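Local coordinates for protein putative dihydrodipicolinate synthase (Thermus thermophilus, PDB 2PCQ) that is of unknown function but belongs to the dihydrodipicolinate synthetase family of TIM-barrel proteins, here a four-chain assembly with bound potassium, at residues V67-E72 and M90-T95; A114-M119 and A143-V148; L134-V139 and L158-F163; L149-S154 and Q169-Y174. All blocks are in the same frame, centred on the assembly; numbering follows the deposited sequence.

Interaction 1 of 4, residues V67-E72 and M90-T95; sequences VGLMEE and MALLAT
In the beta-alpha-beta unit made by strand 66-69, helix 74-87 and strand 91-94, V67, G68 and L69 pair in parallel with L92, L93 and A94. Four backbone hydrogen bonds stitch the strands. V67 N donates to A91 O, and V67 O takes L93 N at 3.0 Å. L69 N reaches L93 O at 2.8 Å, while L69 O receives T95 N across a longer 3.3 Å. The same L69 O is also approached by A94 CA in a CA-H...O contact. On the face bearing V67, L69, L92 and A94, L69 CG stands anti to the backbone N (chi1 -169°), and L69 CD1 comes within 3.9 Å of L92 CD1, the two leucines crossing at a slant. Helix 74-87 covers this face, with A80 on L69 and with L81 and A84 on L92. On the other face L93 CB lies 4.1 Å from G68 CA, and L93 goes on to pack against F122 and Y124 of the next strand. Past the last paired residues, T95 OG1 sits 3.4 Å from CG of the selenomethionine M70, whose side chain also meets Y99 of a second subunit. One water ties L69 O, E71 N and T95 O together; another links E71 O to T95 OG1. Adjacent parallel strands, joined through an outer helix and running into loops at their C-terminal ends, are typical of the TIM barrel.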
# COMPACT_ATOMS: atom_id res chain seq x y z
N VAL A 67 -28.10 -9.87 -9.21
CA VAL A 67 -28.11 -9.78 -7.76
C VAL A 67 -26.69 -9.97 -7.26
O VAL A 67 -26.03 -10.96 -7.59
CB VAL A 67 -29.03 -10.84 -7.12
CG1 VAL A 67 -28.98 -10.71 -5.60
CG2 VAL A 67 -30.45 -10.67 -7.62
N GLY A 68 -26.22 -9.02 -6.46
CA GLY A 68 -24.88 -9.13 -5.92
C GLY A 68 -24.85 -10.14 -4.78
O GLY A 68 -25.78 -10.17 -3.97
N LEU A 69 -23.81 -10.96 -4.73
CA LEU A 69 -23.68 -11.95 -3.67
C LEU A 69 -22.32 -11.76 -3.02
O LEU A 69 -21.28 -12.04 -3.61
CB LEU A 69 -23.82 -13.37 -4.22
CG LEU A 69 -23.97 -14.48 -3.17
CD1 LEU A 69 -24.62 -15.69 -3.81
CD2 LEU A 69 -22.62 -14.83 -2.58
N MSE A 70 -22.34 -11.24 -1.80
CA MSE A 70 -21.12 -10.99 -1.07
C MSE A 70 -21.13 -11.72 0.27
O MSE A 70 -21.68 -11.23 1.26
CB MSE A 70 -20.94 -9.50 -0.85
CG MSE A 70 -21.11 -8.73 -2.13
SE MSE A 70 -20.75 -6.87 -1.89
CE MSE A 70 -21.48 -6.25 -3.57
N GLU A 71 -20.54 -12.91 0.28
CA GLU A 71 -20.46 -13.74 1.48
C GLU A 71 -19.02 -14.18 1.68
O GLU A 71 -18.19 -14.06 0.78
CB GLU A 71 -21.36 -14.98 1.34
CG GLU A 71 -22.85 -14.70 1.15
CD GLU A 71 -23.46 -13.89 2.28
OE1 GLU A 71 -23.06 -14.07 3.45
OE2 GLU A 71 -24.37 -13.07 2.00
N GLU A 72 -18.73 -14.68 2.88
CA GLU A 72 -17.39 -15.12 3.23
C GLU A 72 -17.19 -16.62 3.03
O GLU A 72 -16.06 -17.07 2.89
CB GLU A 72 -17.10 -14.78 4.69
CG GLU A 72 -17.29 -13.32 5.09
CD GLU A 72 -16.10 -12.43 4.74
OE1 GLU A 72 -15.09 -12.95 4.21
OE2 GLU A 72 -16.18 -11.21 5.00
N MSE A 90 -31.16 -13.06 -13.40
CA MSE A 90 -30.47 -13.51 -14.60
C MSE A 90 -29.11 -14.11 -14.26
O MSE A 90 -28.66 -15.07 -14.88
CB MSE A 90 -30.33 -12.33 -15.56
CG MSE A 90 -29.11 -12.35 -16.43
SE MSE A 90 -29.12 -10.80 -17.57
CE MSE A 90 -28.85 -9.44 -16.17
N ALA A 91 -28.46 -13.54 -13.25
CA ALA A 91 -27.15 -14.02 -12.82
C ALA A 91 -26.73 -13.35 -11.53
O ALA A 91 -27.34 -12.36 -11.09
CB ALA A 91 -26.11 -13.77 -13.91
N LEU A 92 -25.68 -13.89 -10.91
CA LEU A 92 -25.15 -13.34 -9.68
C LEU A 92 -23.92 -12.51 -10.02
O LEU A 92 -23.33 -12.65 -11.09
CB LEU A 92 -24.72 -14.46 -8.73
CG LEU A 92 -25.75 -15.48 -8.26
CD1 LEU A 92 -25.03 -16.65 -7.61
CD2 LEU A 92 -26.72 -14.83 -7.29
N LEU A 93 -23.55 -11.63 -9.10
CA LEU A 93 -22.35 -10.81 -9.23
C LEU A 93 -21.69 -11.09 -7.89
O LEU A 93 -22.01 -10.46 -6.88
CB LEU A 93 -22.71 -9.32 -9.37
CG LEU A 93 -22.22 -8.68 -10.67
CD1 LEU A 93 -22.66 -7.23 -10.76
CD2 LEU A 93 -20.71 -8.77 -10.74
N ALA A 94 -20.79 -12.07 -7.87
CA ALA A 94 -20.14 -12.48 -6.63
C ALA A 94 -18.72 -12.01 -6.41
O ALA A 94 -17.87 -12.09 -7.29
CB ALA A 94 -20.19 -14.01 -6.53
N THR A 95 -18.47 -11.52 -5.20
CA THR A 95 -17.15 -11.04 -4.78
C THR A 95 -16.42 -12.19 -4.09
O THR A 95 -17.04 -13.15 -3.64
CB THR A 95 -17.28 -9.90 -3.76
OG1 THR A 95 -18.12 -10.33 -2.68
CG2 THR A 95 -17.89 -8.66 -4.40
O HOH W 1 -19.43 -13.64 -2.36
O HOH W 2 -17.39 -11.75 -0.45

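Interaction 2 of 4, residues A114-M119 and A143-V148; sequences ALAEKM and APHPNV. With K (potassium ion), chain B.
A116 lays its CB over one face of the H145 imidazole, a CH-pi contact with the methyl carbon 3.8 Å from the H145 ring centroid and displaced toward the rim formed by CE1 and NE2. H145 CG, anti to the backbone N (chi1 -163°), carries the imidazole to the side where A116 CB lies. The apolar contacts use the same methyl: A116 CB is 4.1 Å from V148 CG2 and 4.0 Å from N147 CB, and one small residue thus packs against three residues of the loop. L121 of strand 121-125 also touches A116 and V148. Both segments belong to the N-terminal end of the TIM barrel, where helix 107-118 runs out and the loop after helix 136-142 leads into strand 148-153. Hydrogen bonds shape that loop. V148 N to H145 O closes a type I turn, and N147 N donates to H145 ND1 at 3.0 Å, in the ring plane. A water, also in that plane, lies 2.8 Å from H145 NE2 and bridges it to E117 OE1. Metal binding takes backbone carbonyls of the same loop: the potassium ion is held by A143 O at 2.9 Å, by H145 O and V148 O, and by two waters, one hydrogen-bonded to P144 O and the other to P146 O. E170 O, from the loop before strand 172-175, completes the site.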
# COMPACT_ATOMS: atom_id res chain seq x y z
N ALA A 114 -18.12 -23.61 -7.30
CA ALA A 114 -19.25 -24.14 -6.56
C ALA A 114 -20.50 -23.32 -6.88
O ALA A 114 -21.57 -23.88 -7.14
CB ALA A 114 -18.97 -24.08 -5.07
N LEU A 115 -20.37 -22.00 -6.88
CA LEU A 115 -21.50 -21.13 -7.18
C LEU A 115 -21.94 -21.26 -8.65
O LEU A 115 -23.13 -21.34 -8.94
CB LEU A 115 -21.14 -19.67 -6.89
CG LEU A 115 -20.71 -19.30 -5.46
CD1 LEU A 115 -20.40 -17.81 -5.39
CD2 LEU A 115 -21.81 -19.66 -4.47
N ALA A 116 -20.97 -21.29 -9.56
CA ALA A 116 -21.25 -21.41 -10.99
C ALA A 116 -21.93 -22.73 -11.33
O ALA A 116 -22.59 -22.84 -12.36
CB ALA A 116 -19.96 -21.27 -11.79
N GLU A 117 -21.75 -23.72 -10.47
CA GLU A 117 -22.35 -25.02 -10.69
C GLU A 117 -23.86 -24.92 -10.51
O GLU A 117 -24.62 -25.69 -11.10
CB GLU A 117 -21.77 -26.03 -9.69
CG GLU A 117 -22.17 -27.47 -9.93
CD GLU A 117 -21.71 -27.98 -11.29
OE1 GLU A 117 -20.50 -27.87 -11.59
OE2 GLU A 117 -22.56 -28.49 -12.05
N LYS A 118 -24.30 -23.96 -9.71
CA LYS A 118 -25.73 -23.77 -9.42
C LYS A 118 -26.39 -22.59 -10.14
O LYS A 118 -27.61 -22.57 -10.33
CB LYS A 118 -25.92 -23.59 -7.91
CG LYS A 118 -25.26 -24.66 -7.03
CD LYS A 118 -25.90 -26.03 -7.21
CE LYS A 118 -27.34 -26.04 -6.73
NZ LYS A 118 -27.96 -27.39 -6.86
N MSE A 119 -25.60 -21.60 -10.54
CA MSE A 119 -26.19 -20.44 -11.19
C MSE A 119 -25.17 -19.65 -11.97
O MSE A 119 -24.00 -19.61 -11.63
CB MSE A 119 -26.81 -19.52 -10.14
CG MSE A 119 -28.20 -19.04 -10.45
SE MSE A 119 -28.67 -17.78 -9.09
CE MSE A 119 -29.15 -16.32 -10.28
N ALA A 143 -12.58 -18.07 -16.58
CA ALA A 143 -13.20 -17.66 -17.83
C ALA A 143 -13.75 -18.78 -18.72
O ALA A 143 -14.76 -18.61 -19.36
CB ALA A 143 -12.23 -16.80 -18.63
N PRO A 144 -13.08 -19.95 -18.77
CA PRO A 144 -13.64 -21.00 -19.63
C PRO A 144 -14.98 -21.59 -19.18
O PRO A 144 -15.75 -22.11 -19.99
CB PRO A 144 -12.53 -22.04 -19.67
CG PRO A 144 -11.28 -21.22 -19.50
CD PRO A 144 -11.70 -20.27 -18.39
N HIS A 145 -15.26 -21.52 -17.88
CA HIS A 145 -16.50 -22.07 -17.32
C HIS A 145 -17.76 -21.46 -17.95
O HIS A 145 -17.95 -20.25 -17.90
CB HIS A 145 -16.53 -21.86 -15.81
CG HIS A 145 -17.53 -22.72 -15.10
ND1 HIS A 145 -18.86 -22.77 -15.46
CD2 HIS A 145 -17.40 -23.55 -14.04
CE1 HIS A 145 -19.50 -23.59 -14.64
NE2 HIS A 145 -18.64 -24.07 -13.77
N PRO A 146 -18.64 -22.30 -18.52
CA PRO A 146 -19.88 -21.85 -19.15
C PRO A 146 -20.75 -20.90 -18.33
O PRO A 146 -21.38 -19.99 -18.88
CB PRO A 146 -20.59 -23.16 -19.47
CG PRO A 146 -19.46 -24.10 -19.72
CD PRO A 146 -18.52 -23.77 -18.58
N ASN A 147 -20.81 -21.11 -17.02
CA ASN A 147 -21.64 -20.27 -16.15
C ASN A 147 -20.96 -19.03 -15.58
O ASN A 147 -21.56 -18.30 -14.79
CB ASN A 147 -22.25 -21.09 -15.02
CG ASN A 147 -23.69 -21.48 -15.29
OD1 ASN A 147 -24.36 -22.07 -14.44
ND2 ASN A 147 -24.18 -21.14 -16.47
N VAL A 148 -19.70 -18.80 -15.94
CA VAL A 148 -19.00 -17.60 -15.49
C VAL A 148 -19.12 -16.68 -16.70
O VAL A 148 -18.24 -16.65 -17.55
CB VAL A 148 -17.52 -17.89 -15.18
CG1 VAL A 148 -16.79 -16.59 -14.86
CG2 VAL A 148 -17.41 -18.85 -13.99
K K B . -17.51 -18.16 -20.02
O HOH W 3 -18.63 -25.71 -11.49
O HOH W 4 -17.17 -20.75 -21.74
O HOH W 5 -20.42 -17.74 -21.06

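Interaction 3 of 4, residues L134-V139 and L158-F163; sequences LPLEAV and LSRIAF
L136, near the start of helix 136-142, packs between R160 and F163 of helix 158-167, two helices on the outside of the TIM barrel that precede and follow strand 148-153. The polar part of the contact is a grip on one carbonyl. R160 NH2 and R160 NH1 both donate to L134 O, at 2.9 Å and 3.0 Å, and the oxygen lies in the guanidinium plane, facing the end of the group. NH2 sits in the plane of the L134 carbonyl, whereas NH1 stands 42° above it. L134 immediately precedes P135, the N-cap residue of helix 136-142, and the arginine is therefore fastened to the loop that leads from helix 127-130 into helix 136-142. The guanidinium is further fixed by a salt bridge from R160 NE to D153, at the C-terminal end of strand 148-153, and a weak hydrogen bond from R160 NH2 to Y164. With several partners around its rim, its rotation should be well defined. The positive charge is buried, and D153 probably offsets much of it. Apolar contacts flank the guanidinium. L136 CD2 lies over the centre of one face, 3.9 Å from R160 CZ, and V139 CG2 approaches R160 NH2 more loosely. F163 also packs on F227 of a third subunit, and S159 OG bonds H177 of that subunit, so the helix also borders a subunit interface. CH-pi packing completes the contact: F163 CG, anti to the backbone N (chi1 173°), turns the ring toward helix 136-142, where L136 CB covers one face, 4.1 Å from the F163 ring centroid.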
# COMPACT_ATOMS: atom_id res chain seq x y z
N LEU A 134 -8.34 -9.92 -7.04
CA LEU A 134 -8.91 -11.01 -7.83
C LEU A 134 -7.92 -11.08 -8.98
O LEU A 134 -8.11 -10.44 -10.02
CB LEU A 134 -10.32 -10.67 -8.34
CG LEU A 134 -10.98 -11.77 -9.19
CD1 LEU A 134 -10.96 -13.10 -8.47
CD2 LEU A 134 -12.41 -11.37 -9.51
N PRO A 135 -6.82 -11.83 -8.79
CA PRO A 135 -5.76 -12.00 -9.78
C PRO A 135 -6.26 -12.28 -11.18
O PRO A 135 -7.23 -13.02 -11.36
CB PRO A 135 -4.94 -13.15 -9.22
CG PRO A 135 -5.10 -12.98 -7.73
CD PRO A 135 -6.57 -12.68 -7.61
N LEU A 136 -5.61 -11.68 -12.17
CA LEU A 136 -5.98 -11.91 -13.56
C LEU A 136 -5.79 -13.39 -13.88
O LEU A 136 -6.49 -13.95 -14.72
CB LEU A 136 -5.14 -11.02 -14.49
CG LEU A 136 -5.42 -9.52 -14.35
CD1 LEU A 136 -4.44 -8.71 -15.19
CD2 LEU A 136 -6.86 -9.23 -14.76
N GLU A 137 -4.83 -14.03 -13.21
CA GLU A 137 -4.58 -15.45 -13.42
C GLU A 137 -5.84 -16.24 -13.06
O GLU A 137 -6.21 -17.18 -13.75
CB GLU A 137 -3.43 -15.96 -12.55
CG GLU A 137 -2.03 -15.48 -12.93
CD GLU A 137 -1.83 -13.99 -12.71
OE1 GLU A 137 -2.44 -13.42 -11.78
OE2 GLU A 137 -1.04 -13.38 -13.47
N ALA A 138 -6.48 -15.85 -11.96
CA ALA A 138 -7.70 -16.52 -11.51
C ALA A 138 -8.84 -16.25 -12.49
O ALA A 138 -9.62 -17.15 -12.80
CB ALA A 138 -8.08 -16.04 -10.11
N VAL A 139 -8.94 -15.02 -12.96
CA VAL A 139 -9.99 -14.67 -13.92
C VAL A 139 -9.85 -15.52 -15.18
O VAL A 139 -10.83 -16.01 -15.72
CB VAL A 139 -9.93 -13.17 -14.31
CG1 VAL A 139 -11.00 -12.87 -15.36
CG2 VAL A 139 -10.14 -12.29 -13.08
N LEU A 158 -7.57 0.14 -15.78
CA LEU A 158 -7.84 -0.29 -17.15
C LEU A 158 -6.83 -1.26 -17.74
O LEU A 158 -7.03 -1.75 -18.86
CB LEU A 158 -8.01 0.94 -18.07
CG LEU A 158 -9.16 1.89 -17.68
CD1 LEU A 158 -9.73 2.54 -18.93
CD2 LEU A 158 -10.27 1.14 -16.97
N SER A 159 -5.76 -1.56 -17.01
CA SER A 159 -4.79 -2.54 -17.48
C SER A 159 -5.52 -3.88 -17.44
O SER A 159 -5.31 -4.75 -18.28
CB SER A 159 -3.56 -2.60 -16.56
OG SER A 159 -2.69 -1.51 -16.81
N ARG A 160 -6.39 -4.03 -16.44
CA ARG A 160 -7.16 -5.27 -16.29
C ARG A 160 -8.16 -5.39 -17.43
O ARG A 160 -8.32 -6.46 -18.02
CB ARG A 160 -7.89 -5.29 -14.94
CG ARG A 160 -6.95 -5.39 -13.73
CD ARG A 160 -7.72 -5.30 -12.41
NE ARG A 160 -8.72 -6.36 -12.27
CZ ARG A 160 -8.50 -7.53 -11.68
NH1 ARG A 160 -7.31 -7.80 -11.15
NH2 ARG A 160 -9.47 -8.44 -11.62
N ILE A 161 -8.83 -4.28 -17.76
CA ILE A 161 -9.81 -4.27 -18.84
C ILE A 161 -9.12 -4.63 -20.16
O ILE A 161 -9.64 -5.42 -20.95
CB ILE A 161 -10.47 -2.87 -19.00
CG1 ILE A 161 -11.11 -2.44 -17.68
CG2 ILE A 161 -11.49 -2.91 -20.13
CD1 ILE A 161 -12.30 -3.26 -17.25
N ALA A 162 -7.94 -4.05 -20.38
CA ALA A 162 -7.17 -4.31 -21.60
C ALA A 162 -6.80 -5.79 -21.67
O ALA A 162 -6.78 -6.38 -22.75
CB ALA A 162 -5.91 -3.44 -21.62
N PHE A 163 -6.50 -6.37 -20.52
CA PHE A 163 -6.14 -7.78 -20.43
C PHE A 163 -7.32 -8.65 -20.88
O PHE A 163 -7.16 -9.53 -21.72
CB PHE A 163 -5.75 -8.15 -19.00
CG PHE A 163 -5.52 -9.63 -18.79
CD1 PHE A 163 -4.26 -10.18 -19.00
CD2 PHE A 163 -6.57 -10.46 -18.42
CE1 PHE A 163 -4.05 -11.55 -18.82
CE2 PHE A 163 -6.37 -11.83 -18.24
CZ PHE A 163 -5.11 -12.38 -18.44

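Interaction 4 of 4, residues L149-S154 and Q169-Y174; sequences LGIKDS and QEFRVY. With K (potassium ion), chain B.
The tight part of the contact gathers round the F171 ring: G150 CA sits over one face, 3.7 Å from the F171 centroid and shifted toward the rim, in a CH-pi contact. I151 CG2, held between its own backbone N and carbonyl carbon, presses to 3.4 Å from F171 CE1. Four backbone hydrogen bonds hold the strands together. R172 N bonds L149 O, I151 N bonds R172 O at 2.9 Å, Y174 N bonds I151 O at 2.8 Å, and D153 N bonds Y174 O. G150 CA adds a short CA-H...O contact, 3.1 Å from R172 O. This is parallel pairing of neighbouring TIM-barrel strands, 148-153 and 172-175, linked by helix 158-167 in a beta-alpha-beta unit. K152 and Y174 send their polar ends away from the partner strand, to Y124 and E190 respectively. At the N-terminal ends the contact slackens. R172 rests its aliphatic carbons on L149 O, CB at 3.6 Å, while its guanidinium forms a salt bridge with E190. Beyond it E170 is exposed; E170 O binds the potassium ion at 3.2 Å, and E170 OE1 accepts a hydrogen bond from one of the two waters on that ion.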
# COMPACT_ATOMS: atom_id res chain seq x y z
N LEU A 149 -20.22 -15.94 -16.77
CA LEU A 149 -20.51 -15.06 -17.91
C LEU A 149 -19.51 -13.96 -18.21
O LEU A 149 -19.30 -13.59 -19.37
CB LEU A 149 -21.89 -14.45 -17.73
CG LEU A 149 -23.00 -15.45 -17.41
CD1 LEU A 149 -24.34 -14.73 -17.45
CD2 LEU A 149 -22.98 -16.60 -18.41
N GLY A 150 -18.89 -13.42 -17.17
CA GLY A 150 -17.94 -12.35 -17.37
C GLY A 150 -17.53 -11.74 -16.05
O GLY A 150 -17.47 -12.43 -15.03
N ILE A 151 -17.28 -10.44 -16.05
CA ILE A 151 -16.85 -9.78 -14.84
C ILE A 151 -17.23 -8.31 -14.77
O ILE A 151 -17.27 -7.62 -15.79
CB ILE A 151 -15.32 -9.87 -14.69
CG1 ILE A 151 -14.86 -9.29 -13.36
CG2 ILE A 151 -14.65 -9.12 -15.84
CD1 ILE A 151 -13.38 -9.53 -13.06
N LYS A 152 -17.57 -7.85 -13.57
CA LYS A 152 -17.84 -6.44 -13.36
C LYS A 152 -16.58 -6.00 -12.64
O LYS A 152 -16.27 -6.49 -11.54
CB LYS A 152 -19.05 -6.19 -12.46
CG LYS A 152 -19.23 -4.70 -12.16
CD LYS A 152 -20.34 -4.40 -11.16
CE LYS A 152 -20.32 -2.91 -10.79
NZ LYS A 152 -21.23 -2.57 -9.66
N ASP A 153 -15.83 -5.10 -13.26
CA ASP A 153 -14.59 -4.61 -12.68
C ASP A 153 -14.76 -3.13 -12.31
O ASP A 153 -14.85 -2.27 -13.19
CB ASP A 153 -13.45 -4.78 -13.69
CG ASP A 153 -12.08 -4.62 -13.07
OD1 ASP A 153 -11.89 -3.66 -12.28
OD2 ASP A 153 -11.19 -5.43 -13.37
N SER A 154 -14.78 -2.85 -11.02
CA SER A 154 -14.95 -1.48 -10.54
C SER A 154 -13.64 -0.82 -10.12
O SER A 154 -13.64 0.33 -9.68
CB SER A 154 -15.91 -1.45 -9.34
OG SER A 154 -17.13 -2.09 -9.64
N GLN A 169 -12.02 -14.51 -24.50
CA GLN A 169 -13.16 -14.56 -25.41
C GLN A 169 -14.32 -15.17 -24.62
O GLN A 169 -14.09 -15.80 -23.58
CB GLN A 169 -12.85 -15.41 -26.63
CG GLN A 169 -11.65 -14.93 -27.42
CD GLN A 169 -11.44 -15.73 -28.69
OE1 GLN A 169 -12.25 -15.68 -29.62
NE2 GLN A 169 -10.34 -16.48 -28.74
N GLU A 170 -15.54 -15.02 -25.11
CA GLU A 170 -16.70 -15.55 -24.40
C GLU A 170 -16.65 -15.04 -22.96
O GLU A 170 -16.95 -15.77 -22.02
CB GLU A 170 -16.67 -17.08 -24.39
CG GLU A 170 -16.87 -17.75 -25.74
CD GLU A 170 -16.90 -19.27 -25.64
OE1 GLU A 170 -16.75 -19.80 -24.51
OE2 GLU A 170 -17.08 -19.93 -26.68
N PHE A 171 -16.25 -13.78 -22.80
CA PHE A 171 -16.14 -13.18 -21.47
C PHE A 171 -16.60 -11.73 -21.52
O PHE A 171 -15.89 -10.85 -22.03
CB PHE A 171 -14.70 -13.28 -20.97
CG PHE A 171 -14.57 -13.17 -19.49
CD1 PHE A 171 -13.95 -12.07 -18.91
CD2 PHE A 171 -15.05 -14.18 -18.66
CE1 PHE A 171 -13.81 -11.97 -17.53
CE2 PHE A 171 -14.92 -14.10 -17.28
CZ PHE A 171 -14.30 -12.99 -16.71
N ARG A 172 -17.79 -11.49 -20.99
CA ARG A 172 -18.40 -10.17 -21.00
C ARG A 172 -17.89 -9.27 -19.90
O ARG A 172 -18.06 -9.54 -18.71
CB ARG A 172 -19.92 -10.35 -20.92
CG ARG A 172 -20.45 -11.21 -22.07
CD ARG A 172 -21.87 -11.65 -21.82
NE ARG A 172 -22.76 -10.51 -21.65
CZ ARG A 172 -24.00 -10.60 -21.20
NH1 ARG A 172 -24.50 -11.78 -20.87
NH2 ARG A 172 -24.75 -9.51 -21.08
N VAL A 173 -17.28 -8.17 -20.31
CA VAL A 173 -16.70 -7.22 -19.37
C VAL A 173 -17.55 -5.98 -19.13
O VAL A 173 -17.92 -5.27 -20.06
CB VAL A 173 -15.32 -6.75 -19.86
CG1 VAL A 173 -14.74 -5.73 -18.88
CG2 VAL A 173 -14.39 -7.96 -20.01
N TYR A 174 -17.84 -5.74 -17.85
CA TYR A 174 -18.61 -4.57 -17.44
C TYR A 174 -17.75 -3.76 -16.49
O TYR A 174 -17.14 -4.31 -15.57
CB TYR A 174 -19.90 -5.00 -16.74
CG TYR A 174 -21.05 -5.14 -17.70
CD1 TYR A 174 -21.82 -4.03 -18.05
CD2 TYR A 174 -21.31 -6.35 -18.33
CE1 TYR A 174 -22.81 -4.12 -19.02
CE2 TYR A 174 -22.30 -6.45 -19.31
CZ TYR A 174 -23.04 -5.33 -19.65
OH TYR A 174 -24.00 -5.39 -20.63
K K B . -17.51 -18.16 -20.02
O HOH W 4 -17.17 -20.75 -21.74
O HOH W 5 -20.42 -17.74 -21.06

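Interactions 1 and 4 are both parallel strand pairs of the barrel sheet, bound by backbone ladders, and they meet inside it, where L93 CD2 packs 3.5 Å from K152 CB. Interactions 2 and 3 lie farther out and rely on side chains: a methyl over an imidazole in one, an arginine gripping a carbonyl in the other. Interaction 2 adjoins interaction 1 through M119 and L115, which pack on L92 and A94. It shares the potassium ion with interaction 4, interaction 2 giving three backbone carbonyls and interaction 4 one. At the other end of strand 148-153, R160 and D153 join interactions 3 and 4; nearer the potassium end, V139 packs on F171.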